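PDB 2VD3: ATP phosphoribosyltransferase from Methanobacterium thermoautotrophicum, which probably catalyses the magnesium-dependent condensation of ATP with 5-phosphoribose 1-diphosphate, the first and seemingly rate-controlling step of histidine biosynthesis. Local coordinates for residues Glu87-Gly92 / Thr205-Val210; Asn269-Lys272 / Asp278-Val281. One frame throughout, in Å; residues are numbered along the deposited sequence.

Contact 1 (Glu87-Gly92 / Thr205-Val210); sequences EDLKYG and TGIRGV
Glu87 and Leu89 meet Arg208 and Ile207 where strand 84-88 ends against helix 197-212, a helix-on-sheet contact in the catalytic part of the enzyme, whose fold is of the periplasmic-binding-protein type. Its tight side is apolar: Leu89 CD2 touches Ile207 CG2 at 3.6 Å, both residues being buried, and Ile70 and Val184 of neighbouring strands also pack on the leucine. Ile207 brings this methyl to Leu89, just past the strand, by setting CG2 anti to its backbone N, with CG1 beside that nitrogen (chi1 -82°). The looser side, toward solvent, is ionic. Here the side chains of Glu87 and Arg208 cross at about a right angle, and the carboxylate and guanidinium planes stand 43° apart. Glu87 OE2 lies 3.1 Å from Arg208 NE but well out of the guanidinium plane, so the salt bridge rests on charge without a directed N-H. Each charge has a second mate: Glu87 OE1 pairs with Arg204, and Arg208 NH2 with Asp212. An alanine at Glu87 is likely to leave both Arg204 and Arg208 without this shared carboxylate and let the Arg208 side chain swing more freely. At the strand end, Asp88 forms an Asx turn, its OD1 accepting from Lys90 N at 2.8 Å, from above the carboxylate plane.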
loop_
_atom_site.group_PDB
_atom_site.type_symbol
_atom_site.label_atom_id
_atom_site.label_comp_id
_atom_site.label_asym_id
_atom_site.label_seq_id
_atom_site.Cartn_x
_atom_site.Cartn_y
_atom_site.Cartn_z
ATOM N N GLU A 87 -18.337 30.199 0.724
ATOM C CA GLU A 87 -17.699 30.410 -0.578
ATOM C C GLU A 87 -17.762 29.154 -1.411
ATOM O O GLU A 87 -17.688 28.046 -0.879
ATOM C CB GLU A 87 -16.210 30.760 -0.425
ATOM C CG GLU A 87 -15.882 32.016 0.354
ATOM C CD GLU A 87 -16.423 33.271 -0.294
ATOM O OE1 GLU A 87 -16.803 34.188 0.448
ATOM O OE2 GLU A 87 -16.461 33.350 -1.536
ATOM N N ASP A 88 -17.888 29.320 -2.721
ATOM C CA ASP A 88 -17.623 28.219 -3.624
ATOM C C ASP A 88 -16.128 28.233 -3.901
ATOM O O ASP A 88 -15.547 29.297 -4.123
ATOM C CB ASP A 88 -18.424 28.337 -4.913
ATOM C CG ASP A 88 -18.099 27.228 -5.893
ATOM O OD1 ASP A 88 -17.013 27.286 -6.500
ATOM O OD2 ASP A 88 -18.913 26.294 -6.052
ATOM N N LEU A 89 -15.505 27.055 -3.882
ATOM C CA LEU A 89 -14.042 26.967 -3.971
ATOM C C LEU A 89 -13.483 26.635 -5.354
ATOM O O LEU A 89 -12.267 26.533 -5.528
ATOM C CB LEU A 89 -13.496 26.021 -2.898
ATOM C CG LEU A 89 -13.841 26.461 -1.476
ATOM C CD1 LEU A 89 -13.437 25.407 -0.463
ATOM C CD2 LEU A 89 -13.230 27.817 -1.142
ATOM N N LYS A 90 -14.382 26.473 -6.325
ATOM C CA LYS A 90 -14.048 26.391 -7.750
ATOM C C LYS A 90 -13.200 25.199 -8.170
ATOM O O LYS A 90 -12.585 25.213 -9.229
ATOM C CB LYS A 90 -13.442 27.710 -8.258
ATOM C CG LYS A 90 -14.495 28.735 -8.655
ATOM C CD LYS A 90 -13.932 30.148 -8.763
ATOM C CE LYS A 90 -13.146 30.367 -10.049
ATOM N NZ LYS A 90 -12.203 31.527 -9.925
ATOM N N TYR A 91 -13.187 24.159 -7.347
ATOM C CA TYR A 91 -12.537 22.906 -7.715
ATOM C C TYR A 91 -13.433 21.733 -7.326
ATOM O O TYR A 91 -14.449 21.911 -6.641
ATOM C CB TYR A 91 -11.140 22.804 -7.075
ATOM C CG TYR A 91 -11.117 22.416 -5.603
ATOM C CD1 TYR A 91 -11.323 23.365 -4.599
ATOM C CD2 TYR A 91 -10.884 21.095 -5.220
ATOM C CE1 TYR A 91 -11.290 23.006 -3.244
ATOM C CE2 TYR A 91 -10.856 20.722 -3.883
ATOM C CZ TYR A 91 -11.055 21.676 -2.896
ATOM O OH TYR A 91 -11.017 21.284 -1.579
ATOM N N GLY A 92 -13.063 20.541 -7.775
ATOM C CA GLY A 92 -13.801 19.330 -7.421
ATOM C C GLY A 92 -15.215 19.341 -7.949
ATOM O O GLY A 92 -16.139 18.906 -7.284
ATOM N N THR A 205 -11.309 36.013 3.666
ATOM C CA THR A 205 -10.625 36.938 2.759
ATOM C C THR A 205 -9.404 36.268 2.121
ATOM O O THR A 205 -9.173 36.412 0.925
ATOM C CB THR A 205 -10.205 38.258 3.462
ATOM O OG1 THR A 205 -11.308 38.782 4.213
ATOM C CG2 THR A 205 -9.763 39.307 2.443
ATOM N N GLY A 206 -8.643 35.519 2.922
ATOM C CA GLY A 206 -7.430 34.841 2.452
ATOM C C GLY A 206 -7.754 33.842 1.364
ATOM O O GLY A 206 -7.170 33.877 0.276
ATOM N N ILE A 207 -8.704 32.960 1.666
ATOM C CA ILE A 207 -9.226 31.968 0.724
ATOM C C ILE A 207 -9.905 32.613 -0.497
ATOM O O ILE A 207 -9.617 32.241 -1.646
ATOM C CB ILE A 207 -10.182 30.975 1.445
ATOM C CG1 ILE A 207 -9.367 29.879 2.144
ATOM C CG2 ILE A 207 -11.209 30.382 0.478
ATOM C CD1 ILE A 207 -10.143 29.040 3.134
ATOM N N ARG A 208 -10.788 33.583 -0.256
ATOM C CA ARG A 208 -11.490 34.257 -1.355
ATOM C C ARG A 208 -10.478 34.874 -2.312
ATOM O O ARG A 208 -10.629 34.760 -3.527
ATOM C CB ARG A 208 -12.501 35.289 -0.833
ATOM C CG ARG A 208 -13.517 35.828 -1.865
ATOM C CD ARG A 208 -13.917 34.767 -2.910
ATOM N NE ARG A 208 -15.102 35.127 -3.694
ATOM C CZ ARG A 208 -15.291 34.796 -4.974
ATOM N NH1 ARG A 208 -16.400 35.158 -5.596
ATOM N NH2 ARG A 208 -14.369 34.112 -5.638
ATOM N N GLY A 209 -9.432 35.480 -1.750
ATOM C CA GLY A 209 -8.291 35.997 -2.508
ATOM C C GLY A 209 -7.571 35.006 -3.417
ATOM O O GLY A 209 -7.180 35.358 -4.527
ATOM N N VAL A 210 -7.392 33.771 -2.956
ATOM C CA VAL A 210 -6.755 32.718 -3.761
ATOM C C VAL A 210 -7.650 32.294 -4.927
ATOM O O VAL A 210 -7.154 31.970 -6.008
ATOM C CB VAL A 210 -6.366 31.489 -2.895
ATOM C CG1 VAL A 210 -5.953 30.294 -3.748
ATOM C CG2 VAL A 210 -5.245 31.861 -1.943
#

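Contact 2 (Asn269-Lys272 / Asp278-Val281); sequences NRLK and DILV. With HIS (histidine), chain C.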
loop_
_atom_site.group_PDB
_atom_site.type_symbol
_atom_site.label_atom_id
_atom_site.label_comp_id
_atom_site.label_asym_id
_atom_site.label_seq_id
_atom_site.Cartn_x
_atom_site.Cartn_y
_atom_site.Cartn_z
ATOM N N ASN A 269 1.287 36.413 -29.170
ATOM C CA ASN A 269 1.437 36.639 -30.614
ATOM C C ASN A 269 1.213 38.105 -31.001
ATOM O O ASN A 269 1.941 38.654 -31.830
ATOM C CB ASN A 269 0.496 35.733 -31.416
ATOM C CG ASN A 269 0.465 34.305 -30.894
ATOM O OD1 ASN A 269 1.342 33.883 -30.148
ATOM N ND2 ASN A 269 -0.559 33.553 -31.288
ATOM N N ARG A 270 0.206 38.724 -30.390
ATOM C CA ARG A 270 -0.074 40.147 -30.568
ATOM C C ARG A 270 1.029 41.053 -30.001
ATOM O O ARG A 270 1.346 42.096 -30.579
ATOM C CB ARG A 270 -1.443 40.494 -29.968
ATOM C CG ARG A 270 -2.568 40.532 -31.000
ATOM C CD ARG A 270 -3.945 40.294 -30.380
ATOM N NE ARG A 270 -4.514 38.988 -30.742
ATOM C CZ ARG A 270 -5.559 38.812 -31.554
ATOM N NH1 ARG A 270 -6.183 39.855 -32.096
ATOM N NH2 ARG A 270 -5.991 37.587 -31.825
ATOM N N LEU A 271 1.623 40.648 -28.881
ATOM C CA LEU A 271 2.743 41.389 -28.288
ATOM C C LEU A 271 4.028 41.281 -29.114
ATOM O O LEU A 271 4.678 42.297 -29.375
ATOM C CB LEU A 271 3.002 40.957 -26.837
ATOM C CG LEU A 271 1.931 41.224 -25.773
ATOM C CD1 LEU A 271 2.277 40.505 -24.462
ATOM C CD2 LEU A 271 1.695 42.722 -25.552
ATOM N N LYS A 272 4.381 40.059 -29.521
ATOM C CA LYS A 272 5.583 39.804 -30.328
ATOM C C LYS A 272 5.577 40.560 -31.660
ATOM O O LYS A 272 6.600 41.111 -32.072
ATOM C CB LYS A 272 5.760 38.302 -30.585
ATOM C CG LYS A 272 6.121 37.471 -29.350
ATOM C CD LYS A 272 7.520 37.757 -28.822
ATOM C CE LYS A 272 8.605 37.223 -29.746
ATOM N NZ LYS A 272 9.935 37.776 -29.363
ATOM N N ASP A 278 11.117 39.364 -24.241
ATOM C CA ASP A 278 11.359 38.918 -22.859
ATOM C C ASP A 278 10.074 38.828 -22.044
ATOM O O ASP A 278 9.990 39.335 -20.919
ATOM C CB ASP A 278 12.375 39.835 -22.168
ATOM C CG ASP A 278 13.503 40.249 -23.090
ATOM O OD1 ASP A 278 14.083 39.363 -23.746
ATOM O OD2 ASP A 278 13.801 41.458 -23.159
ATOM N N ILE A 279 9.073 38.179 -22.625
ATOM C CA ILE A 279 7.768 38.083 -21.989
ATOM C C ILE A 279 7.789 37.088 -20.830
ATOM O O ILE A 279 8.092 35.905 -21.008
ATOM C CB ILE A 279 6.652 37.735 -22.991
ATOM C CG1 ILE A 279 6.707 38.682 -24.198
ATOM C CG2 ILE A 279 5.291 37.814 -22.301
ATOM C CD1 ILE A 279 5.880 38.214 -25.386
ATOM N N LEU A 280 7.476 37.599 -19.645
ATOM C CA LEU A 280 7.487 36.809 -18.433
ATOM C C LEU A 280 6.073 36.651 -17.949
ATOM O O LEU A 280 5.259 37.593 -18.013
ATOM C CB LEU A 280 8.311 37.489 -17.333
ATOM C CG LEU A 280 9.600 38.239 -17.676
ATOM C CD1 LEU A 280 10.189 38.799 -16.408
ATOM C CD2 LEU A 280 10.610 37.357 -18.424
ATOM N N VAL A 281 5.782 35.448 -17.470
ATOM C CA VAL A 281 4.525 35.174 -16.811
ATOM C C VAL A 281 4.879 34.800 -15.388
ATOM O O VAL A 281 5.527 33.786 -15.158
ATOM C CB VAL A 281 3.730 34.057 -17.521
ATOM C CG1 VAL A 281 2.351 33.912 -16.894
ATOM C CG2 VAL A 281 3.590 34.360 -19.024
HETATM N N HIS C . 13.911 44.462 -17.615
HETATM C CA HIS C . 14.313 43.192 -16.924
HETATM C C HIS C . 15.076 42.266 -17.862
HETATM O O HIS C . 15.674 41.285 -17.424
HETATM C CB HIS C . 13.085 42.464 -16.366
HETATM C CG HIS C . 12.024 42.193 -17.389
HETATM N ND1 HIS C . 10.779 42.785 -17.344
HETATM C CD2 HIS C . 12.023 41.396 -18.482
HETATM C CE1 HIS C . 10.057 42.364 -18.369
HETATM N NE2 HIS C . 10.791 41.523 -19.077
HETATM O OXT HIS C . 15.109 42.472 -19.083
#
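Ile279 meets Leu271 and Lys272 through a single methyl, its CD1, which reaches from strand 279-283 to the last turn of helix 264-272. The two elements belong to the C-terminal HisG domain, a GlnB-like regulatory fold in which helices pack on an antiparallel four-stranded sheet. In Ile279, CG1 is anti to the carbonyl carbon and the chain then runs extended, carrying CD1 out to the helix. There it lies 4.2 Å from Leu271 CB, a loose apolar touch at the root of the leucine; Leu221 and Leu234 pack on the same leucine.

Lys272 gives the closer approach. Its chain bends at both chi2 and chi3 (-69° and -71°), folding back so that the methylenes, not the amine, cover the isoleucine: CD comes to 3.8 Å from Ile279 CD1, with CG only slightly farther. The side chains pass each other at a slant, and the lysine NZ goes on to a hydrogen bond with O of Pro289, the C-terminal residue, of the third subunit.

Asp278 and Leu280 serve the bound histidine. Its imidazole NE2 donates to Asp278 O (3.0 Å, N-H...O angle 151°), while Leu280, turned away from the helix, sets CG 3.8 Å from that nitrogen and CD1 the same distance from ring atom CD2. Asn222 and several residues of the third subunit, Thr242 among them, complete the pocket. Asp278 OD2 is held by Asn222 and by Thr239 of that subunit. The division of chemistry implies that neighbouring residues, Asp278 and Ile279, serve separate ends: Ile279 joins helix to sheet by carbon contacts, whereas the Asp278 carbonyl accepts the N-H of NE2 of the inhibitor's imidazole.

Contacts 1 and 2 illustrate one principle, a helix resting on a strand (contact 2) or on a strand end and the loop after it (contact 1), with contact centres 29 Å apart. They share no secondary-structure element. Contact 1 is near the centre of the chain and only partly buried, combining a buried apolar pair with a charged pair on the outer side. Contact 2 lies far from that centre, about 30 Å, yet is the more buried, and carbon atoms alone meet between helix and strand. Sequence separation differs as well: nearest ends are 113 positions apart in contact 1, six in contact 2. Polar chemistry in contact 2 is turned instead toward the bound histidine and the third subunit.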